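Local coordinates for CD38 molecule (Bos taurus, PDB 3P5S), which is an ectoenzyme of the ADP-ribosyl cyclase family, with a ligand pocket beside the edge of a parallel four-stranded sheet, at residues Val116-Thr121 and Leu134-Asp139; Val217-Leu222 and Lys253-Gly258. All coordinates share one frame; numbering follows the deposited sequence.

Overall arrangement
Interaction 1 lies deep in the protein, its centre about 7 Å from the centre of the chain, whereas interaction 2 lies about 16 Å from it; Pro-220 and Ile-255 are partly exposed there, though three of its five touching residues are buried. The contacts hold different elements. Interaction 1 joins outer strand 115-119 to the loop after helix 122-132 by two hydrogen bonds and a bridging water; interaction 2 sets the turn after helix 213-218 against helix 247-258 by van der Waals contact without a hydrogen bond. They meet at Phe-117, whose CZ lies 4.0 Å from Leu-222 CD1. Both also reach AVU: interaction 1 through six pocket residues, interaction 2 through Glu-218.

Interaction 1 (Val116-Thr121 and Leu134-Asp139); sequences VFWSKT and LMTLED. With AVU ([(2R,3S,4R,5R)-5-(6-amino-9H-purin-9-yl)-3,4-dihydroxytetrahydrofuran-2-yl]methyl [(2R,3R,4R)-4-fluoro-3-hydroxytetrahydrofuran-2-yl]methyl dihydrogen diphosphate), chain E; NAG (2-acetamido-2-deoxy-beta-D-glucopyranose), chain C.
The indole of Trp-118 has C5R of the ligand AVU over one face, 3.6 Å above the ring plane and offset toward the rim, while the Glu-138 carboxylate sits at the ring's edge. Trp-118 lies on strand 115-119, an outer member of the parallel four-stranded sheet. At the indole edge Glu-138 OE2 lies in the ring plane, 3.1 Å from Trp-118 CZ2, and Trp-118 NE1 donates a hydrogen bond to Glu-138 OE1 at 3.2 Å. Ring and carboxylate planes are turned 48° apart, and the bond reaches OE1 on its syn side, tilted out of the carboxylate plane. Tryptophan suits this place because one side chain gives the ligand a broad apolar face and the acid an N-H. Its chi1 of 52° puts CG between the backbone N and the carbonyl carbon, and the indole thereby reaches the 3-10 segment at Leu-137-Asp-139.

The loop at Leu-134-Leu-137 runs along the strand in the manner of a parallel bridge. Val-116 N donates to Met-135 O at 2.8 Å; a water replaces the other link, giving a proton to Val-116 O at 2.7 Å and accepting one from Leu-137 N at 2.8 Å. Valine suits a buried strand position facing the loop because both its methyls are apolar: CG2 packs on Leu-134 CB at 3.6 Å, and CG1 nears the Thr-136 methyl. Thr-136 also turns that methyl, CG2, obliquely to the indole, and its backbone N is held by the Asp-139 carboxylate.

Farther along 116-121, Ser-119 OG donates to AVU O2B, and Lys-120 NZ, also salt-bridged to Asp-209, donates to O1A. From the strand itself, the Phe-117 ring meets AVU O3R at its edge, near the ring plane, and Trp-118 N donates to that same O3R at 2.9 Å.

Interaction 2 (Val217-Leu222 and Lys253-Gly258); sequences VEAPNL and KSILDG. With AVU ([(2R,3S,4R,5R)-5-(6-amino-9H-purin-9-yl)-3,4-dihydroxytetrahydrofuran-2-yl]methyl [(2R,3R,4R)-4-fluoro-3-hydroxytetrahydrofuran-2-yl]methyl dihydrogen diphosphate), chain E.
Ile-255 has chi1 -72°, which leaves CG2 anti to the backbone N, where it meets the turn at Ala-219-Pro-220, and sends CG1 with CD1 toward Pro-220. CG2 makes the main contact, 3.8 Å from Ala-219 O. The same methyl lies 4.1 Å from Ala-219 CB and also touches Pro-220 CA. CD1 comes loosely to Pro-220 CG, 4.4 Å away. Ile-255 thus rests against both Ala-219 and Pro-220, and the small alanine lets it come close to the backbone. Leu-222 has CG anti to its own backbone N (chi1 -165°), and this carries CD2 over to Leu-256 CD2 at 3.9 Å. The two leucines cross obliquely, methyl against methyl, with the end of Leu-256 nearer to the turn than its CB direction alone would bring it.

Helix 247-258 belongs to a beta-alpha-beta crossover, the link between parallel strands 227-234 and 262-270, and here it meets the chain that follows helix 213-218. Leu-256 also packs on Phe-263 of strand 262-270, which places it between the helix and the sheet. Beyond the contact Leu-222 O accepts a hydrogen bond from Arg-259 NE.

The turn is held from within. Asn-221 ND2 donates to a lone pair of Val-217 O at 2.8 Å, nearly straight and in the plane of its own amide; asparagine suits the place because its short amide can bond back to the carbonyl four residues earlier. Glu-218, just before the turn, reaches AVU, but its carboxylate is modelled so close to the ligand that the details there are doubtful. Between the two segments the pairing rests on van der Waals contact, chiefly of methyl groups, while directional bonds lie within the turn and, beyond it, at Arg-259.

Interaction 1 (Val116-Thr121 and Leu134-Asp139)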
loop_
_atom_site.group_PDB
_atom_site.type_symbol
_atom_site.label_atom_id
_atom_site.label_comp_id
_atom_site.label_asym_id
_atom_site.label_seq_id
_atom_site.Cartn_x
_atom_site.Cartn_y
_atom_site.Cartn_z
ATOM N N VAL A 116 -7.891 -2.694 5.505
ATOM C CA VAL A 116 -7.106 -3.929 5.477
ATOM C C VAL A 116 -5.666 -3.700 5.026
ATOM O O VAL A 116 -5.414 -3.143 3.959
ATOM C CB VAL A 116 -7.771 -4.997 4.559
ATOM C CG1 VAL A 116 -6.893 -6.262 4.474
ATOM C CG2 VAL A 116 -9.164 -5.331 5.078
ATOM N N PHE A 117 -4.719 -4.121 5.857
ATOM C CA PHE A 117 -3.300 -4.108 5.503
ATOM C C PHE A 117 -2.865 -5.501 5.084
ATOM O O PHE A 117 -3.557 -6.478 5.370
ATOM C CB PHE A 117 -2.449 -3.689 6.700
ATOM C CG PHE A 117 -2.726 -2.294 7.193
ATOM C CD1 PHE A 117 -1.941 -1.236 6.775
ATOM C CD2 PHE A 117 -3.756 -2.047 8.081
ATOM C CE1 PHE A 117 -2.175 0.045 7.212
ATOM C CE2 PHE A 117 -4.013 -0.749 8.529
ATOM C CZ PHE A 117 -3.206 0.296 8.100
ATOM N N TRP A 118 -1.725 -5.594 4.405
ATOM C CA TRP A 118 -1.163 -6.885 4.042
ATOM C C TRP A 118 0.353 -6.767 3.917
ATOM O O TRP A 118 0.894 -5.670 3.773
ATOM C CB TRP A 118 -1.753 -7.374 2.715
ATOM C CG TRP A 118 -1.653 -6.342 1.618
ATOM C CD1 TRP A 118 -2.586 -5.392 1.309
ATOM C CD2 TRP A 118 -0.554 -6.138 0.712
ATOM N NE1 TRP A 118 -2.151 -4.626 0.255
ATOM C CE2 TRP A 118 -0.902 -5.051 -0.123
ATOM C CE3 TRP A 118 0.681 -6.775 0.516
ATOM C CZ2 TRP A 118 -0.052 -4.576 -1.124
ATOM C CZ3 TRP A 118 1.530 -6.299 -0.497
ATOM C CH2 TRP A 118 1.148 -5.227 -1.311
ATOM N N SER A 119 1.031 -7.906 3.935
ATOM C CA SER A 119 2.465 -7.950 3.784
ATOM C C SER A 119 2.770 -9.355 3.292
ATOM O O SER A 119 2.466 -10.325 3.991
ATOM C CB SER A 119 3.156 -7.687 5.134
ATOM O OG SER A 119 4.496 -7.295 4.925
ATOM N N LYS A 120 3.323 -9.455 2.086
ATOM C CA LYS A 120 3.627 -10.735 1.443
ATOM C C LYS A 120 2.384 -11.573 1.122
ATOM O O LYS A 120 2.475 -12.783 0.958
ATOM C CB LYS A 120 4.596 -11.559 2.294
ATOM C CG LYS A 120 5.469 -10.747 3.223
ATOM C CD LYS A 120 6.707 -10.242 2.524
ATOM C CE LYS A 120 7.384 -9.160 3.347
ATOM N NZ LYS A 120 8.513 -8.543 2.617
ATOM N N THR A 121 1.234 -10.915 1.027
ATOM C CA THR A 121 -0.051 -11.573 0.850
ATOM C C THR A 121 -1.009 -10.740 -0.015
ATOM O O THR A 121 -2.223 -10.773 0.183
ATOM C CB THR A 121 -0.762 -11.755 2.193
ATOM O OG1 THR A 121 -0.957 -10.467 2.784
ATOM C CG2 THR A 121 0.074 -12.637 3.155
ATOM N N LEU A 134 -14.325 -4.896 2.150
ATOM C CA LEU A 134 -13.383 -4.097 2.908
ATOM C C LEU A 134 -12.485 -3.383 1.898
ATOM O O LEU A 134 -12.653 -3.547 0.698
ATOM C CB LEU A 134 -12.562 -5.020 3.824
ATOM C CG LEU A 134 -13.427 -5.807 4.802
ATOM C CD1 LEU A 134 -12.519 -6.624 5.734
ATOM C CD2 LEU A 134 -14.293 -4.850 5.619
ATOM N N MET A 135 -11.504 -2.618 2.364
ATOM C CA MET A 135 -10.648 -1.893 1.416
ATOM C C MET A 135 -9.176 -2.014 1.797
ATOM O O MET A 135 -8.808 -1.825 2.954
ATOM C CB MET A 135 -11.064 -0.412 1.335
ATOM C CG MET A 135 -12.487 -0.167 0.831
ATOM S SD MET A 135 -12.932 1.596 0.854
ATOM C CE MET A 135 -11.754 2.235 -0.319
ATOM N N THR A 136 -8.347 -2.343 0.815
ATOM C CA THR A 136 -6.910 -2.323 0.988
ATOM C C THR A 136 -6.427 -0.987 0.453
ATOM O O THR A 136 -7.227 -0.203 -0.059
ATOM C CB THR A 136 -6.212 -3.475 0.230
ATOM O OG1 THR A 136 -6.503 -3.367 -1.176
ATOM C CG2 THR A 136 -6.646 -4.837 0.789
ATOM N N LEU A 137 -5.133 -0.724 0.581
ATOM C CA LEU A 137 -4.560 0.493 -0.003
ATOM C C LEU A 137 -4.879 0.602 -1.513
ATOM O O LEU A 137 -5.077 1.710 -2.049
ATOM C CB LEU A 137 -3.048 0.539 0.243
ATOM C CG LEU A 137 -2.405 1.793 -0.367
ATOM C CD1 LEU A 137 -3.101 3.021 0.215
ATOM C CD2 LEU A 137 -0.911 1.816 -0.074
ATOM N N GLU A 138 -4.946 -0.541 -2.197
ATOM C CA GLU A 138 -5.221 -0.559 -3.630
ATOM C C GLU A 138 -6.667 -0.126 -3.927
ATOM O O GLU A 138 -7.028 0.134 -5.080
ATOM C CB GLU A 138 -4.933 -1.946 -4.245
ATOM C CG GLU A 138 -3.453 -2.370 -4.249
ATOM C CD GLU A 138 -2.813 -2.494 -2.842
ATOM O OE1 GLU A 138 -3.543 -2.717 -1.849
ATOM O OE2 GLU A 138 -1.566 -2.363 -2.731
ATOM N N ASP A 139 -7.493 -0.031 -2.893
ATOM C CA ASP A 139 -8.887 0.348 -3.093
ATOM C C ASP A 139 -9.152 1.812 -2.785
ATOM O O ASP A 139 -10.295 2.285 -2.903
ATOM C CB ASP A 139 -9.814 -0.541 -2.274
ATOM C CG ASP A 139 -9.696 -2.003 -2.653
ATOM O OD1 ASP A 139 -9.734 -2.307 -3.860
ATOM O OD2 ASP A 139 -9.540 -2.844 -1.737
HETATM N N1 AVU E . 1.020 -1.630 -6.309
HETATM C C2 AVU E . 2.303 -1.866 -6.644
HETATM N N3 AVU E . 3.228 -1.918 -5.660
HETATM C C4 AVU E . 2.905 -1.734 -4.367
HETATM C C5 AVU E . 1.595 -1.491 -3.997
HETATM C C6 AVU E . 0.661 -1.443 -5.017
HETATM N N6 AVU E . -0.719 -1.190 -4.704
HETATM N N7 AVU E . 1.575 -1.352 -2.643
HETATM C C8 AVU E . 2.848 -1.489 -2.189
HETATM N N9 AVU E . 3.658 -1.732 -3.254
HETATM P PA AVU E . 5.663 -6.574 0.611
HETATM P PB AVU E . 4.809 -4.494 2.298
HETATM C "C1'" AVU E . 5.099 -1.984 -3.310
HETATM O O1A AVU E . 6.900 -7.027 1.334
HETATM O O1B AVU E . 6.168 -3.901 1.976
HETATM C C1R AVU E . 1.254 -0.698 2.328
HETATM C "C2'" AVU E . 5.909 -1.346 -2.239
HETATM O "O2'" AVU E . 6.974 -0.625 -2.794
HETATM O O2A AVU E . 4.894 -7.718 -0.016
HETATM O O2B AVU E . 4.522 -4.602 3.776
HETATM C C2R AVU E . -0.059 -1.411 2.312
HETATM F F2R AVU E . -0.404 -1.514 1.029
HETATM C "C3'" AVU E . 6.371 -2.431 -1.401
HETATM O "O3'" AVU E . 7.682 -2.238 -1.016
HETATM O O3A AVU E . 4.655 -5.909 1.623
HETATM C C3R AVU E . 0.198 -2.740 2.773
HETATM O O3R AVU E . -0.494 -2.985 3.972
HETATM C "C4'" AVU E . 6.144 -3.734 -2.182
HETATM O "O4'" AVU E . 5.433 -3.404 -3.336
HETATM C C4R AVU E . 1.673 -2.852 2.972
HETATM O O4R AVU E . 2.155 -1.505 3.000
HETATM C "C5'" AVU E . 5.448 -4.856 -1.383
HETATM O "O5'" AVU E . 6.226 -5.495 -0.417
HETATM C C5R AVU E . 2.332 -3.689 1.924
HETATM O O5R AVU E . 3.687 -3.526 1.649
HETATM C C1 NAG C . 3.722 -17.010 0.659
HETATM C C2 NAG C . 2.502 -16.638 -0.155
HETATM C C3 NAG C . 2.739 -17.175 -1.571
HETATM C C4 NAG C . 4.128 -16.752 -2.099
HETATM C C5 NAG C . 5.200 -16.836 -1.005
HETATM C C6 NAG C . 6.562 -16.257 -1.375
HETATM C C7 NAG C . 0.272 -16.436 0.879
HETATM C C8 NAG C . -0.758 -17.148 1.710
HETATM N N2 NAG C . 1.339 -17.161 0.542
HETATM O O3 NAG C . 1.725 -16.696 -2.429
HETATM O O4 NAG C . 4.519 -17.560 -3.193
HETATM O O5 NAG C . 4.731 -16.192 0.153
HETATM O O6 NAG C . 6.474 -14.860 -1.478
HETATM O O7 NAG C . 0.099 -15.263 0.540
HETATM O O HOH W 1 -3.504 -2.313 2.225
#

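Interaction 2 (Val217-Leu222 and Lys253-Gly258)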
loop_
_atom_site.group_PDB
_atom_site.type_symbol
_atom_site.label_atom_id
_atom_site.label_comp_id
_atom_site.label_asym_id
_atom_site.label_seq_id
_atom_site.Cartn_x
_atom_site.Cartn_y
_atom_site.Cartn_z
ATOM N N VAL A 217 6.711 1.281 8.095
ATOM C CA VAL A 217 5.909 2.469 7.828
ATOM C C VAL A 217 4.485 2.401 8.397
ATOM O O VAL A 217 4.025 3.347 9.031
ATOM C CB VAL A 217 5.856 2.768 6.305
ATOM C CG1 VAL A 217 4.983 4.001 6.012
ATOM C CG2 VAL A 217 7.258 2.982 5.771
ATOM N N GLU A 218 3.774 1.299 8.170
ATOM C CA GLU A 218 2.365 1.253 8.569
ATOM C C GLU A 218 2.117 0.991 10.049
ATOM O O GLU A 218 1.493 1.808 10.730
ATOM C CB GLU A 218 1.578 0.299 7.674
ATOM C CG GLU A 218 1.708 0.756 6.228
ATOM C CD GLU A 218 1.150 -0.221 5.247
ATOM O OE1 GLU A 218 1.233 -1.460 5.468
ATOM O OE2 GLU A 218 0.614 0.274 4.251
ATOM N N ALA A 219 2.601 -0.138 10.554
ATOM C CA ALA A 219 2.344 -0.453 11.946
ATOM C C ALA A 219 2.807 0.674 12.904
ATOM O O ALA A 219 2.069 1.033 13.825
ATOM C CB ALA A 219 2.951 -1.825 12.316
ATOM N N PRO A 220 4.005 1.262 12.670
ATOM C CA PRO A 220 4.506 2.289 13.603
ATOM C C PRO A 220 3.774 3.621 13.490
ATOM O O PRO A 220 3.995 4.467 14.320
ATOM C CB PRO A 220 5.964 2.487 13.167
ATOM C CG PRO A 220 6.302 1.279 12.322
ATOM C CD PRO A 220 5.023 0.878 11.671
ATOM N N ASN A 221 2.938 3.818 12.476
ATOM C CA ASN A 221 2.266 5.097 12.324
ATOM C C ASN A 221 0.756 4.949 12.476
ATOM O O ASN A 221 -0.014 5.872 12.215
ATOM C CB ASN A 221 2.597 5.727 10.960
ATOM C CG ASN A 221 3.970 6.373 10.923
ATOM O OD1 ASN A 221 4.206 7.397 11.569
ATOM N ND2 ASN A 221 4.878 5.797 10.133
ATOM N N LEU A 222 0.343 3.751 12.857
ATOM C CA LEU A 222 -1.050 3.420 12.978
ATOM C C LEU A 222 -1.670 4.347 14.013
ATOM O O LEU A 222 -1.145 4.483 15.118
ATOM C CB LEU A 222 -1.134 1.946 13.380
ATOM C CG LEU A 222 -2.406 1.134 13.291
ATOM C CD1 LEU A 222 -3.090 1.345 11.940
ATOM C CD2 LEU A 222 -2.025 -0.327 13.541
ATOM N N LYS A 253 3.602 -7.064 18.236
ATOM C CA LYS A 253 2.862 -6.773 19.475
ATOM C C LYS A 253 3.530 -5.636 20.232
ATOM O O LYS A 253 2.865 -4.748 20.767
ATOM C CB LYS A 253 2.782 -7.999 20.385
ATOM C CG LYS A 253 2.259 -7.690 21.799
ATOM C CD LYS A 253 0.736 -7.599 21.840
ATOM C CE LYS A 253 0.218 -7.234 23.244
ATOM N NZ LYS A 253 0.964 -7.949 24.339
ATOM N N SER A 254 4.854 -5.655 20.255
ATOM C CA SER A 254 5.617 -4.582 20.893
ATOM C C SER A 254 5.326 -3.208 20.284
ATOM O O SER A 254 5.115 -2.224 20.994
ATOM C CB SER A 254 7.118 -4.884 20.825
ATOM O OG SER A 254 7.864 -3.834 21.408
ATOM N N ILE A 255 5.323 -3.139 18.964
ATOM C CA ILE A 255 5.033 -1.880 18.280
ATOM C C ILE A 255 3.615 -1.410 18.619
ATOM O O ILE A 255 3.370 -0.244 18.926
ATOM C CB ILE A 255 5.187 -2.040 16.763
ATOM C CG1 ILE A 255 6.661 -2.154 16.389
ATOM C CG2 ILE A 255 4.524 -0.892 15.999
ATOM C CD1 ILE A 255 6.890 -2.222 14.902
ATOM N N LEU A 256 2.674 -2.334 18.602
ATOM C CA LEU A 256 1.294 -1.948 18.838
ATOM C C LEU A 256 1.041 -1.504 20.268
ATOM O O LEU A 256 0.145 -0.686 20.521
ATOM C CB LEU A 256 0.361 -3.081 18.435
ATOM C CG LEU A 256 0.550 -3.421 16.966
ATOM C CD1 LEU A 256 -0.359 -4.571 16.628
ATOM C CD2 LEU A 256 0.226 -2.187 16.126
ATOM N N ASP A 257 1.822 -2.039 21.203
ATOM C CA ASP A 257 1.685 -1.635 22.596
ATOM C C ASP A 257 2.009 -0.148 22.720
ATOM O O ASP A 257 1.326 0.596 23.430
ATOM C CB ASP A 257 2.619 -2.456 23.484
ATOM C CG ASP A 257 2.163 -3.899 23.637
ATOM O OD1 ASP A 257 0.951 -4.154 23.472
ATOM O OD2 ASP A 257 3.011 -4.774 23.930
ATOM N N GLY A 258 3.032 0.277 21.986
ATOM C CA GLY A 258 3.536 1.640 22.061
ATOM C C GLY A 258 2.592 2.647 21.439
ATOM O O GLY A 258 2.647 3.837 21.764
HETATM N N1 AVU E . 1.020 -1.630 -6.309
HETATM C C2 AVU E . 2.303 -1.866 -6.644
HETATM N N3 AVU E . 3.228 -1.918 -5.660
HETATM C C4 AVU E . 2.905 -1.734 -4.367
HETATM C C5 AVU E . 1.595 -1.491 -3.997
HETATM C C6 AVU E . 0.661 -1.443 -5.017
HETATM N N6 AVU E . -0.719 -1.190 -4.704
HETATM N N7 AVU E . 1.575 -1.352 -2.643
HETATM C C8 AVU E . 2.848 -1.489 -2.189
HETATM N N9 AVU E . 3.658 -1.732 -3.254
HETATM P PA AVU E . 5.663 -6.574 0.611
HETATM P PB AVU E . 4.809 -4.494 2.298
HETATM C "C1'" AVU E . 5.099 -1.984 -3.310
HETATM O O1A AVU E . 6.900 -7.027 1.334
HETATM O O1B AVU E . 6.168 -3.901 1.976
HETATM C C1R AVU E . 1.254 -0.698 2.328
HETATM C "C2'" AVU E . 5.909 -1.346 -2.239
HETATM O "O2'" AVU E . 6.974 -0.625 -2.794
HETATM O O2A AVU E . 4.894 -7.718 -0.016
HETATM O O2B AVU E . 4.522 -4.602 3.776
HETATM C C2R AVU E . -0.059 -1.411 2.312
HETATM F F2R AVU E . -0.404 -1.514 1.029
HETATM C "C3'" AVU E . 6.371 -2.431 -1.401
HETATM O "O3'" AVU E . 7.682 -2.238 -1.016
HETATM O O3A AVU E . 4.655 -5.909 1.623
HETATM C C3R AVU E . 0.198 -2.740 2.773
HETATM O O3R AVU E . -0.494 -2.985 3.972
HETATM C "C4'" AVU E . 6.144 -3.734 -2.182
HETATM O "O4'" AVU E . 5.433 -3.404 -3.336
HETATM C C4R AVU E . 1.673 -2.852 2.972
HETATM O O4R AVU E . 2.155 -1.505 3.000
HETATM C "C5'" AVU E . 5.448 -4.856 -1.383
HETATM O "O5'" AVU E . 6.226 -5.495 -0.417
HETATM C C5R AVU E . 2.332 -3.689 1.924
HETATM O O5R AVU E . 3.687 -3.526 1.649
#